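Local atomic coordinates of lactate utilization protein C (Deinococcus radiodurans, PDB entry 2G40), a protein that belongs to the LutC/YkgG family and may function in L-lactate utilization, forming a homodimer. Residues A[72-77]-A[219-224]; A[130-135]-A[164-169]. One frame throughout, in Å; residues are numbered along the deposited sequence.

Interaction 1: residues A[72-77]-A[219-224]; sequences THVSAA and QVIVVG
The imidazole of His-73 lies with one face against Val-222 CG1, a CH-pi contact in which the methyl carbon sits 3.8 Å from the ring centroid, while the backbone of Gly-224 meets the ring's edge. At that edge NE2 of His-73 donates to the C-terminal carboxylate, 2.7 Å from Gly-224 O, which lies nearly in the ring plane. CG of His-73 is anti to the backbone N (chi1 -172°), beside the carbonyl carbon.

This pairing sits at one border of the six-stranded parallel sheet of this LUD-family protein, where outermost strand 70-74 runs alongside strand 217-223. The parallel ladder pairs Thr-72, His-73 and Val-74 with Ile-221, Val-222 and Val-223. Thr-72 N donates to Val-220 O and Thr-72 O accepts from Val-222 N; Val-74 N then donates to Val-222 O, and Val-74 O accepts from Gly-224 N at 3.0 Å.

His-73 and Val-222 share the face covered by helix 53-66. On the other, under helix 79-87, Val-74 CG2 meets Ile-221 CG2 at 3.7 Å, and Thr-72 CG2 lies beside Ile-221 CG1. Val-220 O has a second donor: the side chain of Gln-219 is bent at chi2 (80°), and its NE2 donates to that oxygen at 3.1 Å, from above the carbonyl plane.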
loop_
_atom_site.group_PDB
_atom_site.type_symbol
_atom_site.label_atom_id
_atom_site.label_comp_id
_atom_site.label_asym_id
_atom_site.label_seq_id
_atom_site.Cartn_x
_atom_site.Cartn_y
_atom_site.Cartn_z
ATOM N N THR A 72 -10.008 13.799 -15.063
ATOM C CA THR A 72 -10.342 14.071 -16.452
ATOM C C THR A 72 -10.552 12.759 -17.161
ATOM O O THR A 72 -9.922 11.771 -16.834
ATOM C CB THR A 72 -9.250 14.919 -17.150
ATOM O OG1 THR A 72 -9.724 15.361 -18.437
ATOM C CG2 THR A 72 -7.971 14.144 -17.308
ATOM N N HIS A 73 -11.480 12.739 -18.110
ATOM C CA HIS A 73 -11.710 11.561 -18.926
ATOM C C HIS A 73 -11.392 11.978 -20.362
ATOM O O HIS A 73 -11.940 12.944 -20.860
ATOM C CB HIS A 73 -13.154 11.080 -18.805
ATOM C CG HIS A 73 -13.420 9.761 -19.480
ATOM N ND1 HIS A 73 -14.621 9.104 -19.354
ATOM C CD2 HIS A 73 -12.648 8.977 -20.270
ATOM C CE1 HIS A 73 -14.588 7.983 -20.051
ATOM N NE2 HIS A 73 -13.401 7.881 -20.618
ATOM N N VAL A 74 -10.452 11.280 -20.987
ATOM C CA VAL A 74 -9.982 11.622 -22.323
ATOM C C VAL A 74 -9.977 10.378 -23.213
ATOM O O VAL A 74 -10.085 9.262 -22.724
ATOM C CB VAL A 74 -8.549 12.261 -22.262
ATOM C CG1 VAL A 74 -8.556 13.538 -21.452
ATOM C CG2 VAL A 74 -7.523 11.262 -21.718
ATOM N N SER A 75 -9.864 10.583 -24.525
ATOM C CA SER A 75 -9.621 9.499 -25.471
ATOM C C SER A 75 -8.163 9.064 -25.411
ATOM O O SER A 75 -7.312 9.807 -24.934
ATOM C CB SER A 75 -9.914 9.965 -26.896
ATOM O OG SER A 75 -8.984 10.988 -27.283
ATOM N N ALA A 76 -7.872 7.881 -25.953
ATOM C CA ALA A 76 -6.482 7.414 -26.068
ATOM C C ALA A 76 -5.607 8.435 -26.782
ATOM O O ALA A 76 -4.469 8.665 -26.371
ATOM C CB ALA A 76 -6.420 6.102 -26.797
ATOM N N ALA A 77 -6.143 9.027 -27.855
ATOM C CA ALA A 77 -5.438 10.036 -28.642
ATOM C C ALA A 77 -5.100 11.272 -27.822
ATOM O O ALA A 77 -4.069 11.907 -28.039
ATOM C CB ALA A 77 -6.277 10.447 -29.851
ATOM N N GLN A 219 -3.787 13.422 -9.698
ATOM C CA GLN A 219 -4.526 13.613 -10.945
ATOM C C GLN A 219 -4.906 12.244 -11.453
ATOM O O GLN A 219 -4.050 11.419 -11.718
ATOM C CB GLN A 219 -3.670 14.310 -11.990
ATOM C CG GLN A 219 -4.249 14.321 -13.408
ATOM C CD GLN A 219 -5.299 15.386 -13.593
ATOM O OE1 GLN A 219 -5.012 16.563 -13.452
ATOM N NE2 GLN A 219 -6.524 14.978 -13.923
ATOM N N VAL A 220 -6.195 12.025 -11.617
ATOM C CA VAL A 220 -6.703 10.826 -12.233
ATOM C C VAL A 220 -7.065 11.158 -13.671
ATOM O O VAL A 220 -7.754 12.141 -13.957
ATOM C CB VAL A 220 -7.960 10.275 -11.494
ATOM C CG1 VAL A 220 -8.568 9.112 -12.263
ATOM C CG2 VAL A 220 -7.625 9.891 -10.051
ATOM N N ILE A 221 -6.572 10.321 -14.576
ATOM C CA ILE A 221 -6.862 10.431 -15.980
ATOM C C ILE A 221 -7.514 9.130 -16.385
ATOM O O ILE A 221 -6.874 8.088 -16.442
ATOM C CB ILE A 221 -5.601 10.706 -16.839
ATOM C CG1 ILE A 221 -4.906 11.979 -16.363
ATOM C CG2 ILE A 221 -5.976 10.802 -18.344
ATOM C CD1 ILE A 221 -3.699 12.368 -17.198
ATOM N N VAL A 222 -8.821 9.189 -16.632
ATOM C CA VAL A 222 -9.508 8.043 -17.222
ATOM C C VAL A 222 -9.378 8.111 -18.722
ATOM O O VAL A 222 -9.522 9.169 -19.312
ATOM C CB VAL A 222 -10.979 7.989 -16.808
ATOM C CG1 VAL A 222 -11.676 6.735 -17.407
ATOM C CG2 VAL A 222 -11.070 8.027 -15.327
ATOM N N VAL A 223 -9.083 6.970 -19.346
ATOM C CA VAL A 223 -8.890 6.956 -20.767
ATOM C C VAL A 223 -9.792 5.918 -21.428
ATOM O O VAL A 223 -9.900 4.788 -20.951
ATOM C CB VAL A 223 -7.384 6.788 -21.169
ATOM C CG1 VAL A 223 -6.715 5.659 -20.463
ATOM C CG2 VAL A 223 -7.246 6.666 -22.690
ATOM N N GLY A 224 -10.472 6.346 -22.488
ATOM C CA GLY A 224 -11.103 5.408 -23.428
ATOM C C GLY A 224 -12.608 5.283 -23.288
ATOM O O GLY A 224 -13.238 5.920 -22.437
ATOM O OXT GLY A 224 -13.241 4.518 -24.035
#

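Interaction 2: residues A[130-135]-A[164-169]; sequences TGCAVA and CVVRED
Strand 127-130 ends against its parallel neighbour 161-167 in one last bridge, Thr-130 with Cys-164, where Val-165 N donates to Thr-130 O at 2.7 Å with an almost straight N-H...O angle of 173°. Beyond it the two chains part. Gly-131 CA still makes a CA-H...O contact with Val-165 O, but the next rung is filled by a water, which accepts from Cys-132 N at 3.1 Å and donates to Val-165 O at 2.7 Å. Thr-130 OG1 turns back onto its own chain and donates to Gly-131 O on a lone pair, in the carbonyl plane; His-162 NE2 is a further partner of this hydroxyl.

The divergence is where the chain leaves the six-stranded parallel sheet and enters the smaller mixed sheet through strand 134-136, with a classic beta bulge at Ala-133 and Val-134 opposite Ile-143. Buried side chains fill the angle between the two. Cys-164 SG, anti to its backbone N (chi1 -179°), lies 3.7 Å from Gly-131 O and also touches Cys-132 CB. Val-166 spreads its two methyls over the departing segment: CG2 is 3.9 Å from Cys-132 SG, and CG1 rests 4.0 Å from Ala-135 CB.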
loop_
_atom_site.group_PDB
_atom_site.type_symbol
_atom_site.label_atom_id
_atom_site.label_comp_id
_atom_site.label_asym_id
_atom_site.label_seq_id
_atom_site.Cartn_x
_atom_site.Cartn_y
_atom_site.Cartn_z
ATOM N N THR A 130 1.663 6.733 -13.302
ATOM C CA THR A 130 1.413 5.298 -13.230
ATOM C C THR A 130 0.103 4.914 -13.873
ATOM O O THR A 130 -0.801 5.734 -14.036
ATOM C CB THR A 130 1.341 4.730 -11.767
ATOM O OG1 THR A 130 0.068 5.054 -11.175
ATOM C CG2 THR A 130 2.458 5.251 -10.900
ATOM N N GLY A 131 0.022 3.633 -14.202
ATOM C CA GLY A 131 -1.250 2.971 -14.444
ATOM C C GLY A 131 -1.807 2.497 -13.114
ATOM O O GLY A 131 -1.444 2.991 -12.041
ATOM N N CYS A 132 -2.703 1.534 -13.179
ATOM C CA CYS A 132 -3.211 0.891 -11.970
ATOM C C CYS A 132 -3.658 -0.505 -12.307
ATOM O O CYS A 132 -3.595 -0.914 -13.482
ATOM C CB CYS A 132 -4.374 1.654 -11.400
ATOM S SG CYS A 132 -5.820 1.760 -12.472
ATOM N N ALA A 133 -4.096 -1.234 -11.288
ATOM C CA ALA A 133 -4.615 -2.578 -11.481
ATOM C C ALA A 133 -6.112 -2.563 -11.761
ATOM O O ALA A 133 -6.599 -3.251 -12.683
ATOM C CB ALA A 133 -4.312 -3.452 -10.288
ATOM N N VAL A 134 -6.826 -1.787 -10.952
ATOM C CA VAL A 134 -8.286 -1.675 -11.024
ATOM C C VAL A 134 -8.715 -0.451 -10.234
ATOM O O VAL A 134 -7.976 0.038 -9.370
ATOM C CB VAL A 134 -8.990 -2.957 -10.489
ATOM C CG1 VAL A 134 -8.785 -3.105 -8.984
ATOM C CG2 VAL A 134 -10.479 -2.973 -10.887
ATOM N N ALA A 135 -9.892 0.080 -10.557
ATOM C CA ALA A 135 -10.460 1.158 -9.776
ATOM C C ALA A 135 -11.884 0.787 -9.445
ATOM O O ALA A 135 -12.533 0.075 -10.193
ATOM C CB ALA A 135 -10.451 2.472 -10.537
ATOM N N CYS A 164 -2.286 9.287 -12.235
ATOM C CA CYS A 164 -2.653 7.894 -12.341
ATOM C C CYS A 164 -3.625 7.707 -13.494
ATOM O O CYS A 164 -4.723 8.290 -13.512
ATOM C CB CYS A 164 -3.284 7.441 -11.032
ATOM S SG CYS A 164 -3.733 5.738 -11.066
ATOM N N VAL A 165 -3.216 6.898 -14.463
ATOM C CA VAL A 165 -4.019 6.671 -15.671
ATOM C C VAL A 165 -4.829 5.407 -15.452
ATOM O O VAL A 165 -4.273 4.366 -15.159
ATOM C CB VAL A 165 -3.137 6.515 -16.932
ATOM C CG1 VAL A 165 -3.974 6.111 -18.133
ATOM C CG2 VAL A 165 -2.387 7.791 -17.215
ATOM N N VAL A 166 -6.141 5.533 -15.600
ATOM C CA VAL A 166 -7.085 4.457 -15.342
ATOM C C VAL A 166 -7.823 4.214 -16.638
ATOM O O VAL A 166 -8.491 5.091 -17.134
ATOM C CB VAL A 166 -8.084 4.885 -14.262
ATOM C CG1 VAL A 166 -9.129 3.774 -14.039
ATOM C CG2 VAL A 166 -7.358 5.263 -12.968
ATOM N N ARG A 167 -7.702 3.024 -17.215
ATOM C CA ARG A 167 -8.465 2.735 -18.418
ATOM C C ARG A 167 -9.925 2.620 -18.030
ATOM O O ARG A 167 -10.216 2.096 -16.979
ATOM C CB ARG A 167 -8.013 1.439 -19.039
ATOM C CG ARG A 167 -6.576 1.418 -19.447
ATOM C CD ARG A 167 -6.324 0.340 -20.475
ATOM N NE ARG A 167 -6.773 -0.956 -19.987
ATOM C CZ ARG A 167 -6.078 -1.722 -19.149
ATOM N NH1 ARG A 167 -4.876 -1.344 -18.718
ATOM N NH2 ARG A 167 -6.580 -2.884 -18.748
ATOM N N GLU A 168 -10.835 3.115 -18.865
ATOM C CA GLU A 168 -12.261 2.984 -18.597
ATOM C C GLU A 168 -12.620 1.548 -18.186
ATOM O O GLU A 168 -13.380 1.351 -17.233
ATOM C CB GLU A 168 -13.082 3.426 -19.809
ATOM C CG GLU A 168 -14.590 3.338 -19.634
ATOM C CD GLU A 168 -15.189 1.964 -19.931
ATOM O OE1 GLU A 168 -14.537 1.115 -20.586
ATOM O OE2 GLU A 168 -16.338 1.745 -19.498
ATOM N N ASP A 169 -12.039 0.556 -18.870
ATOM C CA ASP A 169 -12.330 -0.865 -18.617
ATOM C C ASP A 169 -11.732 -1.426 -17.339
ATOM O O ASP A 169 -11.975 -2.578 -16.997
ATOM C CB ASP A 169 -11.924 -1.740 -19.816
ATOM C CG ASP A 169 -10.419 -1.772 -20.059
ATOM O OD1 ASP A 169 -9.638 -1.327 -19.203
ATOM O OD2 ASP A 169 -10.015 -2.258 -21.132
HETATM O O HOH W 1 -3.988 1.849 -16.022
#

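Starting near the N terminus, the chain lays down border strand 70-74, whose partner arrives only with the last strand, 217-223, so interaction 1 closes a loop around most of the modelled protein. Interaction 2 is nested inside that loop and closes a much shorter one, from 130-135 to 164-169, which includes the hairpin of strands 134-136 and 141-144. The two meet in the parallel sheet, where strands 217-223 and 161-167 are neighbours: Ile-221 O probably accepts from Val-166 N, and Val-223 CG1 packs on Val-165 CG1. The sheet thus runs from border strand 70-74 through 217-223 and 161-167 to strand 127-130, after which the chain enters the mixed sheet.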